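Long-range contacts in VIN1 (Oscarella pearsei, PDB 6BFI), which binds actin filaments and may play a role in cell-cell adhesion, as a member of the vinculin/alpha-catenin family: residues 3-14 against 116-127; 266-274 against 425-433. All blocks are in the same frame, centred on the assembly; numbering follows the deposited sequence.

Interaction 1. Residues 3-14 against 116-127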
ATOM      1  N   VAL A   3      -8.948 -19.150  18.628  1.00 66.05           N
ATOM      2  CA  VAL A   3     -10.187 -18.516  18.200  1.00 59.28           C
ATOM      3  C   VAL A   3      -9.958 -17.807  16.871  1.00 58.63           C
ATOM      4  O   VAL A   3      -8.872 -17.270  16.607  1.00 57.34           O
ATOM      5  CB  VAL A   3     -10.699 -17.548  19.283  1.00 54.20           C
ATOM      6  CG1 VAL A   3      -9.677 -16.452  19.565  1.00 51.08           C
ATOM      7  CG2 VAL A   3     -12.045 -16.955  18.885  1.00 51.28           C
ATOM      8  N   LYS A   4     -10.977 -17.818  16.015  1.00 58.54           N
ATOM      9  CA  LYS A   4     -10.880 -17.265  14.674  1.00 57.21           C
ATOM     10  C   LYS A   4     -11.931 -16.183  14.467  1.00 53.00           C
ATOM     11  O   LYS A   4     -13.034 -16.247  15.017  1.00 52.32           O
ATOM     12  CB  LYS A   4     -11.049 -18.360  13.611  1.00 57.03           C
ATOM     13  CG  LYS A   4      -9.997 -19.457  13.661  1.00 57.43           C
ATOM     14  CD  LYS A   4      -8.619 -18.914  13.333  1.00 57.98           C
ATOM     15  CE  LYS A   4      -7.577 -20.020  13.333  1.00 64.10           C
ATOM     16  NZ  LYS A   4      -6.238 -19.515  12.912  1.00 67.31           N
ATOM     17  N   PHE A   5     -11.571 -15.177  13.658  1.00 53.15           N
ATOM     18  CA  PHE A   5     -12.513 -14.134  13.266  1.00 55.90           C
ATOM     19  C   PHE A   5     -12.226 -13.624  11.859  1.00 58.70           C
ATOM     20  O   PHE A   5     -12.443 -12.442  11.573  1.00 62.11           O
ATOM     21  CB  PHE A   5     -12.504 -12.959  14.255  1.00 57.48           C
ATOM     22  CG  PHE A   5     -11.336 -12.964  15.198  1.00 53.89           C
ATOM     23  CD1 PHE A   5     -10.063 -12.641  14.753  1.00 54.67           C
ATOM     24  CD2 PHE A   5     -11.514 -13.280  16.535  1.00 51.33           C
ATOM     25  CE1 PHE A   5      -8.986 -12.640  15.626  1.00 55.38           C
ATOM     26  CE2 PHE A   5     -10.446 -13.282  17.412  1.00 52.30           C
ATOM     27  CZ  PHE A   5      -9.180 -12.962  16.957  1.00 55.28           C
ATOM     28  N   HIS A   6     -11.744 -14.498  10.973  1.00 61.93           N
ATOM     29  CA  HIS A   6     -11.466 -14.144   9.586  1.00 62.36           C
ATOM     30  C   HIS A   6     -12.722 -14.094   8.727  1.00 57.97           C
ATOM     31  O   HIS A   6     -12.620 -13.829   7.525  1.00 59.58           O
ATOM     32  CB  HIS A   6     -10.470 -15.140   8.981  1.00 63.87           C
ATOM     33  CG  HIS A   6     -10.919 -16.567   9.063  1.00 67.35           C
ATOM     34  ND1 HIS A   6     -11.418 -17.254   7.976  1.00 66.86           N
ATOM     35  CD2 HIS A   6     -10.949 -17.434  10.102  1.00 68.43           C
ATOM     36  CE1 HIS A   6     -11.731 -18.483   8.342  1.00 68.48           C
ATOM     37  NE2 HIS A   6     -11.458 -18.618   9.627  1.00 71.53           N
ATOM     38  N   THR A   7     -13.892 -14.321   9.318  1.00 58.31           N
ATOM     39  CA  THR A   7     -15.150 -14.426   8.597  1.00 58.41           C
ATOM     40  C   THR A   7     -16.203 -13.585   9.307  1.00 59.54           C
ATOM     41  O   THR A   7     -16.253 -13.555  10.541  1.00 59.96           O
ATOM     42  CB  THR A   7     -15.582 -15.902   8.501  1.00 61.58           C
ATOM     43  OG1 THR A   7     -14.982 -16.506   7.346  1.00 62.91           O
ATOM     44  CG2 THR A   7     -17.086 -16.043   8.417  1.00 66.18           C
ATOM     45  N   LYS A   8     -17.030 -12.884   8.520  1.00 59.29           N
ATOM     46  CA  LYS A   8     -18.071 -12.036   9.094  1.00 60.10           C
ATOM     47  C   LYS A   8     -19.043 -12.830   9.958  1.00 63.73           C
ATOM     48  O   LYS A   8     -19.584 -12.295  10.932  1.00 63.90           O
ATOM     49  CB  LYS A   8     -18.826 -11.304   7.985  1.00 59.40           C
ATOM     50  CG  LYS A   8     -17.993 -10.271   7.249  1.00 64.69           C
ATOM     51  CD  LYS A   8     -18.758  -9.677   6.075  1.00 69.43           C
ATOM     52  CE  LYS A   8     -17.946  -8.601   5.378  1.00 62.75           C
ATOM     53  NZ  LYS A   8     -18.697  -8.000   4.241  1.00 77.59           N
ATOM     54  N   THR A   9     -19.288 -14.097   9.616  1.00 63.33           N
ATOM     55  CA  THR A   9     -20.111 -14.945  10.471  1.00 65.33           C
ATOM     56  C   THR A   9     -19.404 -15.249  11.786  1.00 64.16           C
ATOM     57  O   THR A   9     -20.026 -15.215  12.857  1.00 69.83           O
ATOM     58  CB  THR A   9     -20.464 -16.242   9.741  1.00 64.01           C
ATOM     59  OG1 THR A   9     -21.222 -15.937   8.564  1.00 62.57           O
ATOM     60  CG2 THR A   9     -21.276 -17.163  10.641  1.00 60.56           C
ATOM     61  N   LEU A  10     -18.102 -15.545  11.722  1.00 62.61           N
ATOM     62  CA  LEU A  10     -17.328 -15.806  12.932  1.00 61.59           C
ATOM     63  C   LEU A  10     -17.379 -14.619  13.885  1.00 58.97           C
ATOM     64  O   LEU A  10     -17.754 -14.764  15.051  1.00 51.78           O
ATOM     65  CB  LEU A  10     -15.881 -16.135  12.566  1.00 59.51           C
ATOM     66  CG  LEU A  10     -15.554 -17.601  12.292  1.00 58.82           C
ATOM     67  CD1 LEU A  10     -14.141 -17.733  11.753  1.00 61.23           C
ATOM     68  CD2 LEU A  10     -15.715 -18.417  13.560  1.00 56.50           C
ATOM     69  N   GLU A  11     -16.999 -13.436  13.400  1.00 62.22           N
ATOM     70  CA  GLU A  11     -17.043 -12.242  14.238  1.00 61.37           C
ATOM     71  C   GLU A  11     -18.462 -11.949  14.707  1.00 61.67           C
ATOM     72  O   GLU A  11     -18.684 -11.617  15.880  1.00 57.49           O
ATOM     73  CB  GLU A  11     -16.468 -11.052  13.469  1.00 62.73           C
ATOM     74  CG  GLU A  11     -16.815  -9.696  14.058  1.00 65.99           C
ATOM     75  CD  GLU A  11     -16.306  -8.546  13.208  1.00 69.59           C
ATOM     76  OE1 GLU A  11     -15.259  -8.710  12.545  1.00 67.27           O
ATOM     77  OE2 GLU A  11     -16.957  -7.480  13.201  1.00 72.84           O
ATOM     78  N   SER A  12     -19.437 -12.090  13.807  1.00 66.51           N
ATOM     79  CA  SER A  12     -20.820 -11.760  14.139  1.00 66.88           C
ATOM     80  C   SER A  12     -21.345 -12.617  15.281  1.00 64.08           C
ATOM     81  O   SER A  12     -22.099 -12.132  16.131  1.00 57.05           O
ATOM     82  CB  SER A  12     -21.703 -11.908  12.901  1.00 65.79           C
ATOM     83  OG  SER A  12     -23.059 -11.639  13.206  1.00 70.27           O
ATOM     84  N   VAL A  13     -20.960 -13.887  15.320  1.00 57.48           N
ATOM     85  CA  VAL A  13     -21.409 -14.798  16.374  1.00 59.86           C
ATOM     86  C   VAL A  13     -20.576 -14.657  17.641  1.00 60.61           C
ATOM     87  O   VAL A  13     -21.110 -14.569  18.746  1.00 61.83           O
ATOM     88  CB  VAL A  13     -21.406 -16.255  15.854  1.00 64.34           C
ATOM     89  CG1 VAL A  13     -21.506 -17.234  17.016  1.00 53.98           C
ATOM     90  CG2 VAL A  13     -22.535 -16.479  14.857  1.00 61.38           C
ATOM     91  N   ILE A  14     -19.256 -14.633  17.502  1.00 58.38           N
ATOM     92  CA  ILE A  14     -18.369 -14.708  18.658  1.00 57.78           C
ATOM     93  C   ILE A  14     -18.319 -13.388  19.426  1.00 60.55           C
ATOM     94  O   ILE A  14     -18.160 -13.387  20.655  1.00 59.55           O
ATOM     95  CB  ILE A  14     -16.965 -15.163  18.207  1.00 57.69           C
ATOM     96  CG1 ILE A  14     -17.031 -16.610  17.708  1.00 65.93           C
ATOM     97  CG2 ILE A  14     -15.944 -15.028  19.327  1.00 54.41           C
ATOM     98  CD1 ILE A  14     -15.693 -17.178  17.300  1.00 69.24           C
ATOM     99  N   ILE A 116     -16.238 -19.615  24.036  1.00 61.78           N
ATOM    100  CA  ILE A 116     -15.637 -18.811  22.977  1.00 60.96           C
ATOM    101  C   ILE A 116     -14.850 -19.700  22.022  1.00 60.84           C
ATOM    102  O   ILE A 116     -15.133 -19.757  20.818  1.00 64.55           O
ATOM    103  CB  ILE A 116     -14.747 -17.710  23.578  1.00 60.65           C
ATOM    104  CG1 ILE A 116     -15.546 -16.848  24.556  1.00 62.32           C
ATOM    105  CG2 ILE A 116     -14.150 -16.847  22.478  1.00 48.82           C
ATOM    106  CD1 ILE A 116     -14.714 -15.799  25.267  1.00 58.21           C
ATOM    107  N   ASN A 117     -13.848 -20.413  22.549  1.00 62.07           N
ATOM    108  CA  ASN A 117     -13.048 -21.292  21.701  1.00 64.14           C
ATOM    109  C   ASN A 117     -13.910 -22.373  21.060  1.00 64.67           C
ATOM    110  O   ASN A 117     -13.719 -22.718  19.886  1.00 71.04           O
ATOM    111  CB  ASN A 117     -11.914 -21.917  22.513  1.00 68.53           C
ATOM    112  CG  ASN A 117     -10.855 -20.905  22.913  1.00 69.36           C
ATOM    113  OD1 ASN A 117     -10.684 -19.876  22.258  1.00 71.81           O
ATOM    114  ND2 ASN A 117     -10.133 -21.197  23.988  1.00 66.64           N
ATOM    115  N   GLY A 118     -14.879 -22.902  21.810  1.00 64.53           N
ATOM    116  CA  GLY A 118     -15.723 -23.964  21.288  1.00 63.77           C
ATOM    117  C   GLY A 118     -16.619 -23.506  20.154  1.00 61.83           C
ATOM    118  O   GLY A 118     -16.758 -24.203  19.144  1.00 61.55           O
ATOM    119  N   MET A 119     -17.254 -22.341  20.307  1.00 60.78           N
ATOM    120  CA  MET A 119     -18.017 -21.777  19.196  1.00 64.57           C
ATOM    121  C   MET A 119     -17.118 -21.532  17.993  1.00 63.38           C
ATOM    122  O   MET A 119     -17.497 -21.836  16.849  1.00 65.17           O
ATOM    123  CB  MET A 119     -18.704 -20.481  19.625  1.00 67.56           C
ATOM    124  CG  MET A 119     -19.982 -20.688  20.425  1.00 76.35           C
ATOM    125  SD  MET A 119     -20.689 -19.140  21.026  1.00 80.02           S
ATOM    126  CE  MET A 119     -22.359 -19.252  20.387  1.00 87.12           C
ATOM    127  N   SER A 120     -15.914 -21.003  18.235  1.00 58.90           N
ATOM    128  CA  SER A 120     -14.970 -20.785  17.144  1.00 62.88           C
ATOM    129  C   SER A 120     -14.709 -22.073  16.370  1.00 65.88           C
ATOM    130  O   SER A 120     -14.784 -22.092  15.137  1.00 66.90           O
ATOM    131  CB  SER A 120     -13.659 -20.216  17.679  1.00 63.47           C
ATOM    132  OG  SER A 120     -12.686 -20.172  16.649  1.00 54.76           O
ATOM    133  N   ASP A 121     -14.400 -23.162  17.079  1.00 67.56           N
ATOM    134  CA  ASP A 121     -14.129 -24.424  16.396  1.00 73.75           C
ATOM    135  C   ASP A 121     -15.371 -24.945  15.682  1.00 72.14           C
ATOM    136  O   ASP A 121     -15.279 -25.475  14.565  1.00 75.86           O
ATOM    137  CB  ASP A 121     -13.608 -25.460  17.391  1.00 79.68           C
ATOM    138  CG  ASP A 121     -12.307 -25.039  18.042  1.00 80.29           C
ATOM    139  OD1 ASP A 121     -11.555 -24.259  17.422  1.00 82.85           O
ATOM    140  OD2 ASP A 121     -12.034 -25.493  19.173  1.00 85.70           O
ATOM    141  N   LEU A 122     -16.540 -24.796  16.314  1.00 67.38           N
ATOM    142  CA  LEU A 122     -17.790 -25.247  15.707  1.00 66.63           C
ATOM    143  C   LEU A 122     -18.006 -24.599  14.347  1.00 66.80           C
ATOM    144  O   LEU A 122     -18.341 -25.279  13.369  1.00 68.60           O
ATOM    145  CB  LEU A 122     -18.963 -24.942  16.637  1.00 66.17           C
ATOM    146  CG  LEU A 122     -19.682 -26.151  17.232  1.00 68.98           C
ATOM    147  CD1 LEU A 122     -20.961 -25.719  17.927  1.00 72.15           C
ATOM    148  CD2 LEU A 122     -19.974 -27.169  16.149  1.00 68.28           C
ATOM    149  N   LEU A 123     -17.823 -23.280  14.263  1.00 61.88           N
ATOM    150  CA  LEU A 123     -17.924 -22.628  12.962  1.00 66.48           C
ATOM    151  C   LEU A 123     -16.728 -22.942  12.068  1.00 66.46           C
ATOM    152  O   LEU A 123     -16.853 -22.888  10.836  1.00 69.24           O
ATOM    153  CB  LEU A 123     -18.072 -21.118  13.149  1.00 65.63           C
ATOM    154  CG  LEU A 123     -19.333 -20.673  13.898  1.00 61.75           C
ATOM    155  CD1 LEU A 123     -19.227 -19.222  14.345  1.00 58.32           C
ATOM    156  CD2 LEU A 123     -20.567 -20.876  13.030  1.00 60.73           C
ATOM    157  N   MET A 124     -15.588 -23.308  12.660  1.00 65.25           N
ATOM    158  CA  MET A 124     -14.358 -23.475  11.894  1.00 63.32           C
ATOM    159  C   MET A 124     -14.296 -24.801  11.148  1.00 67.08           C
ATOM    160  O   MET A 124     -13.635 -24.876  10.108  1.00 69.16           O
ATOM    161  CB  MET A 124     -13.139 -23.343  12.808  1.00 65.47           C
ATOM    162  CG  MET A 124     -12.507 -21.966  12.782  1.00 67.37           C
ATOM    163  SD  MET A 124     -12.186 -21.386  11.104  1.00 76.06           S
ATOM    164  CE  MET A 124     -11.038 -22.627  10.515  1.00 78.90           C
ATOM    165  N   CYS A 125     -14.937 -25.860  11.648  1.00 67.19           N
ATOM    166  CA  CYS A 125     -14.967 -27.084  10.850  1.00 77.77           C
ATOM    167  C   CYS A 125     -15.817 -26.894   9.597  1.00 79.94           C
ATOM    168  O   CYS A 125     -15.472 -27.395   8.518  1.00 74.17           O
ATOM    169  CB  CYS A 125     -15.457 -28.269  11.687  1.00 83.65           C
ATOM    170  SG  CYS A 125     -17.015 -28.044  12.566  1.00 90.94           S
ATOM    171  N   ALA A 126     -16.915 -26.142   9.713  1.00 78.23           N
ATOM    172  CA  ALA A 126     -17.703 -25.786   8.538  1.00 74.54           C
ATOM    173  C   ALA A 126     -16.896 -24.914   7.580  1.00 74.40           C
ATOM    174  O   ALA A 126     -16.871 -25.161   6.367  1.00 75.92           O
ATOM    175  CB  ALA A 126     -18.987 -25.074   8.967  1.00 72.22           C
ATOM    176  N   ASP A 127     -16.227 -23.883   8.112  1.00 70.94           N
ATOM    177  CA  ASP A 127     -15.411 -23.020   7.260  1.00 69.05           C
ATOM    178  C   ASP A 127     -14.323 -23.815   6.545  1.00 71.21           C
ATOM    179  O   ASP A 127     -14.034 -23.571   5.368  1.00 72.83           O
ATOM    180  CB  ASP A 127     -14.795 -21.892   8.090  1.00 66.13           C
ATOM    181  CG  ASP A 127     -14.060 -20.873   7.234  1.00 78.96           C
ATOM    182  OD1 ASP A 127     -14.704 -19.901   6.788  1.00 77.41           O
ATOM    183  OD2 ASP A 127     -12.842 -21.043   7.006  1.00 66.70           O
TER
HETATM  184  O   HOH W   1      -8.127 -18.878  21.352  1.00 53.66           O
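K4 and S120 make the clearest direct polar link between 3-14 and 116-127. The backbone N of K4 donates to S120 OG at 3.0 Å, with a bent N-H...O angle of 139°. S120 OG lies anti to its own backbone N (chi1 172°), which carries it across to the N-terminal arm before the helix. One water joins the arm to the helix again, accepting from V3 N and donating to N117 OD1.

Two weaker polar contacts follow at H6 and T7. H6 NE2 points almost straight at M124 SD, 3.2 Å away, in a weak hydrogen bond; the sulfur sits at the ring edge, in the ring plane. M124 CG also packs on K4 CG. D127 OD2 meets the same ring edge, 3.1 Å from H6 CE1, with the carboxylate roughly perpendicular to the ring. T7 OG1 gives a weak bond to D127 OD1, and that oxygen also takes a salt bridge from R178. Losing the D127 carboxylate to an alanine here would probably leave R178 without this charge partner, T7 OG1 without its weak acceptor and the H6 edge without its neighbour.

Most of the apolar contacts come from helix 8-14, with V3 and K4 of the arm adding to them. L10 CD2 rests on L123 CB at 3.6 Å. V13 meets both L123 CD1 and M119 CE. I14 CD1 presses on S120 CB at 3.7 Å, while I14 CG2 and V3 CG2 both approach I116 CG2.

The two helix segments run roughly antiparallel, at 153°, as neighbours in a helical bundle. The axes of 8-14 and 116-127 come within 10.3 Å at their closest approach. Helix 41-59 packs on M119 and L123. Helix 763-778 lies against V3 and F5 of the arm and against I116.

Interaction 2. Residues 266-274 against 425-433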
ATOM      1  N   ALA A 266      15.991   1.184   5.568  1.00106.31           N
ATOM      2  CA  ALA A 266      14.670   1.746   5.825  1.00105.00           C
ATOM      3  C   ALA A 266      13.853   1.829   4.539  1.00102.67           C
ATOM      4  O   ALA A 266      14.263   1.322   3.496  1.00105.21           O
ATOM      5  CB  ALA A 266      14.796   3.121   6.465  1.00102.70           C
ATOM      6  N   SER A 267      12.689   2.468   4.627  1.00 93.40           N
ATOM      7  CA  SER A 267      11.820   2.685   3.485  1.00 80.45           C
ATOM      8  C   SER A 267      11.936   4.134   3.018  1.00 68.45           C
ATOM      9  O   SER A 267      12.723   4.924   3.543  1.00 63.67           O
ATOM     10  CB  SER A 267      10.374   2.331   3.839  1.00 75.63           C
ATOM     11  OG  SER A 267       9.892   3.160   4.884  1.00 72.40           O
ATOM     12  N   ALA A 268      11.136   4.487   2.009  1.00 62.04           N
ATOM     13  CA  ALA A 268      11.139   5.861   1.519  1.00 55.59           C
ATOM     14  C   ALA A 268      10.514   6.809   2.534  1.00 51.87           C
ATOM     15  O   ALA A 268      11.039   7.902   2.779  1.00 51.25           O
ATOM     16  CB  ALA A 268      10.407   5.947   0.181  1.00 50.30           C
ATOM     17  N   ALA A 269       9.391   6.408   3.132  1.00 58.78           N
ATOM     18  CA  ALA A 269       8.756   7.237   4.152  1.00 63.71           C
ATOM     19  C   ALA A 269       9.639   7.385   5.384  1.00 64.70           C
ATOM     20  O   ALA A 269       9.620   8.434   6.039  1.00 66.37           O
ATOM     21  CB  ALA A 269       7.399   6.644   4.536  1.00 64.26           C
ATOM     22  N   SER A 270      10.417   6.351   5.714  1.00 67.70           N
ATOM     23  CA  SER A 270      11.335   6.450   6.843  1.00 68.43           C
ATOM     24  C   SER A 270      12.552   7.298   6.498  1.00 67.45           C
ATOM     25  O   SER A 270      13.118   7.948   7.383  1.00 73.76           O
ATOM     26  CB  SER A 270      11.769   5.058   7.298  1.00 71.83           C
ATOM     27  OG  SER A 270      10.666   4.327   7.801  1.00 84.14           O
ATOM     28  N   LEU A 271      12.974   7.295   5.233  1.00 64.55           N
ATOM     29  CA  LEU A 271      14.031   8.206   4.810  1.00 60.08           C
ATOM     30  C   LEU A 271      13.565   9.652   4.903  1.00 56.54           C
ATOM     31  O   LEU A 271      14.275  10.510   5.439  1.00 57.14           O
ATOM     32  CB  LEU A 271      14.479   7.871   3.388  1.00 63.77           C
ATOM     33  CG  LEU A 271      15.498   6.739   3.250  1.00 72.89           C
ATOM     34  CD1 LEU A 271      15.670   6.346   1.790  1.00 73.70           C
ATOM     35  CD2 LEU A 271      16.830   7.151   3.858  1.00 75.24           C
ATOM     36  N   ALA A 272      12.368   9.940   4.385  1.00 55.17           N
ATOM     37  CA  ALA A 272      11.820  11.287   4.497  1.00 53.91           C
ATOM     38  C   ALA A 272      11.671  11.700   5.955  1.00 56.33           C
ATOM     39  O   ALA A 272      12.035  12.822   6.336  1.00 54.17           O
ATOM     40  CB  ALA A 272      10.474  11.365   3.778  1.00 49.39           C
ATOM     41  N   HIS A 273      11.146  10.798   6.789  1.00 55.20           N
ATOM     42  CA  HIS A 273      10.978  11.110   8.203  1.00 58.52           C
ATOM     43  C   HIS A 273      12.321  11.361   8.875  1.00 61.25           C
ATOM     44  O   HIS A 273      12.436  12.237   9.737  1.00 60.19           O
ATOM     45  CB  HIS A 273      10.228   9.978   8.905  1.00 64.58           C
ATOM     46  CG  HIS A 273       9.791  10.315  10.294  1.00 67.62           C
ATOM     47  ND1 HIS A 273      10.506   9.940  11.410  1.00 68.85           N
ATOM     48  CD2 HIS A 273       8.712  10.996  10.749  1.00 70.15           C
ATOM     49  CE1 HIS A 273       9.884  10.372  12.494  1.00 73.05           C
ATOM     50  NE2 HIS A 273       8.794  11.017  12.119  1.00 73.70           N
ATOM     51  N   MET A 274      13.352  10.608   8.485  1.00 54.30           N
ATOM     52  CA  MET A 274      14.683  10.834   9.041  1.00 69.09           C
ATOM     53  C   MET A 274      15.234  12.190   8.609  1.00 61.63           C
ATOM     54  O   MET A 274      15.836  12.909   9.419  1.00 58.70           O
ATOM     55  CB  MET A 274      15.619   9.700   8.622  1.00 68.16           C
ATOM     56  CG  MET A 274      17.020   9.790   9.203  1.00 72.26           C
ATOM     57  SD  MET A 274      18.061   8.401   8.709  1.00 77.05           S
ATOM     58  CE  MET A 274      17.319   7.070   9.650  1.00 83.96           C
ATOM     59  N   ALA A 425      10.129   4.582  -5.978  1.00 55.05           N
ATOM     60  CA  ALA A 425       9.590   3.856  -4.834  1.00 48.19           C
ATOM     61  C   ALA A 425      10.560   3.855  -3.659  1.00 52.84           C
ATOM     62  O   ALA A 425      10.131   3.777  -2.502  1.00 54.67           O
ATOM     63  CB  ALA A 425       9.245   2.421  -5.241  1.00 46.94           C
ATOM     64  N   SER A 426      11.862   3.948  -3.929  1.00 53.08           N
ATOM     65  CA  SER A 426      12.857   3.890  -2.864  1.00 56.36           C
ATOM     66  C   SER A 426      13.240   5.255  -2.307  1.00 60.42           C
ATOM     67  O   SER A 426      13.759   5.320  -1.188  1.00 64.37           O
ATOM     68  CB  SER A 426      14.124   3.186  -3.358  1.00 60.01           C
ATOM     69  OG  SER A 426      13.915   1.792  -3.487  1.00 69.95           O
ATOM     70  N   SER A 427      13.001   6.341  -3.048  1.00 55.94           N
ATOM     71  CA  SER A 427      13.489   7.649  -2.625  1.00 58.28           C
ATOM     72  C   SER A 427      12.496   8.780  -2.872  1.00 57.50           C
ATOM     73  O   SER A 427      12.881   9.950  -2.764  1.00 74.73           O
ATOM     74  CB  SER A 427      14.810   7.982  -3.329  1.00 59.74           C
ATOM     75  OG  SER A 427      15.790   6.990  -3.075  1.00 66.12           O
ATOM     76  N   GLY A 428      11.243   8.481  -3.190  1.00 61.12           N
ATOM     77  CA  GLY A 428      10.292   9.521  -3.510  1.00 58.30           C
ATOM     78  C   GLY A 428       9.475  10.038  -2.357  1.00 61.73           C
ATOM     79  O   GLY A 428       8.561  10.840  -2.573  1.00 66.68           O
ATOM     80  N   GLY A 429       9.774   9.612  -1.132  1.00 65.16           N
ATOM     81  CA  GLY A 429       9.004  10.061   0.011  1.00 66.75           C
ATOM     82  C   GLY A 429       7.566   9.602   0.026  1.00 68.25           C
ATOM     83  O   GLY A 429       6.726  10.257   0.645  1.00 74.05           O
ATOM     84  N   CYS A 430       7.252   8.497  -0.645  1.00 65.44           N
ATOM     85  CA  CYS A 430       5.894   7.978  -0.657  1.00 63.80           C
ATOM     86  C   CYS A 430       5.678   7.021   0.513  1.00 66.82           C
ATOM     87  O   CYS A 430       6.623   6.466   1.078  1.00 68.84           O
ATOM     88  CB  CYS A 430       5.598   7.269  -1.980  1.00 63.83           C
ATOM     89  SG  CYS A 430       6.767   5.958  -2.409  1.00 64.47           S
ATOM     90  N   SER A 431       4.410   6.840   0.876  1.00 65.07           N
ATOM     91  CA  SER A 431       4.071   5.909   1.941  1.00 66.00           C
ATOM     92  C   SER A 431       4.410   4.478   1.529  1.00 60.74           C
ATOM     93  O   SER A 431       4.651   4.177   0.356  1.00 61.83           O
ATOM     94  CB  SER A 431       2.589   6.011   2.303  1.00 69.62           C
ATOM     95  OG  SER A 431       1.776   5.507   1.259  1.00 69.11           O
ATOM     96  N   ASP A 432       4.429   3.587   2.524  1.00 60.33           N
ATOM     97  CA  ASP A 432       4.800   2.199   2.276  1.00 59.70           C
ATOM     98  C   ASP A 432       3.802   1.500   1.363  1.00 57.96           C
ATOM     99  O   ASP A 432       4.181   0.604   0.596  1.00 56.35           O
ATOM    100  CB  ASP A 432       4.919   1.450   3.603  1.00 66.56           C
ATOM    101  CG  ASP A 432       5.947   2.065   4.528  1.00 73.93           C
ATOM    102  OD1 ASP A 432       7.053   2.401   4.053  1.00 69.97           O
ATOM    103  OD2 ASP A 432       5.649   2.221   5.730  1.00 89.08           O
ATOM    104  N   ALA A 433       2.528   1.888   1.431  1.00 59.70           N
ATOM    105  CA  ALA A 433       1.516   1.262   0.588  1.00 58.37           C
ATOM    106  C   ALA A 433       1.713   1.644  -0.874  1.00 60.59           C
ATOM    107  O   ALA A 433       1.753   0.774  -1.756  1.00 60.39           O
ATOM    108  CB  ALA A 433       0.118   1.652   1.072  1.00 60.75           C
TER
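S267 and D432 meet where two helix starts come together in this all-helical, vinculin-family fold. S267 is the N-cap residue of helix 268-283. D432 is the first residue of helix 432-449, just after its N-cap residue S431. The link up to S431 leads into that second helix.

The S267 side chain can be followed outward. S267 CB points toward the loop side and lies 3.3 Å from D432 OD1. S267 OG sits between the backbone N and the carbonyl carbon (chi1 62°). From there S267 OG lies 3.1 Å from D432 OD1 and 3.2 Å from S270 OG. The two serine hydroxyls share a hydrogen bond in which either could donate. The S267 proton may therefore go to the carboxylate or to S270. D432 reaches back with CG anti to its carbonyl carbon (chi1 -59°), which brings OD1 to the serine.

A268 is the most deeply enclosed residue on the 266-274 side. Its CB faces the turn of the chain from A425 to C430. A268 CB lies 3.5 Å from A425 O and 3.7 Å from S426 O, with G429 N and C430 O a little further out. G429 CA packs against A272 CB. A269 CB lies 3.5 Å from C430 O.

Helix 289-306 closes in beside the C-terminal part of helix 399-427. There S427 OG is hydrogen-bonded to E301 and R304, and L271 touches E301. On the 266-274 side L271 extends one methyl back to the turn: L271 CD1 stops 3.7 Å from S426 O.

In the fold
Interactions 1 and 2 are separate contacts of one vinculin-family chain. Their centres are 38 Å apart, and their nearest atoms about 21 Å apart. They follow each other in series: interaction 1 closes at 127, well before interaction 2 opens at 266. Interaction 1 lies far from the middle of the chain, 29 Å from its centre, and is largely buried. Interaction 2 is more central, at 12 Å, but only partly buried. The first packs one helix start along the side of another helix. The second sets a helix start against an interhelical turn. Helices late in the chain reach both: 763-778 at interaction 1 and 750-760 at interaction 2.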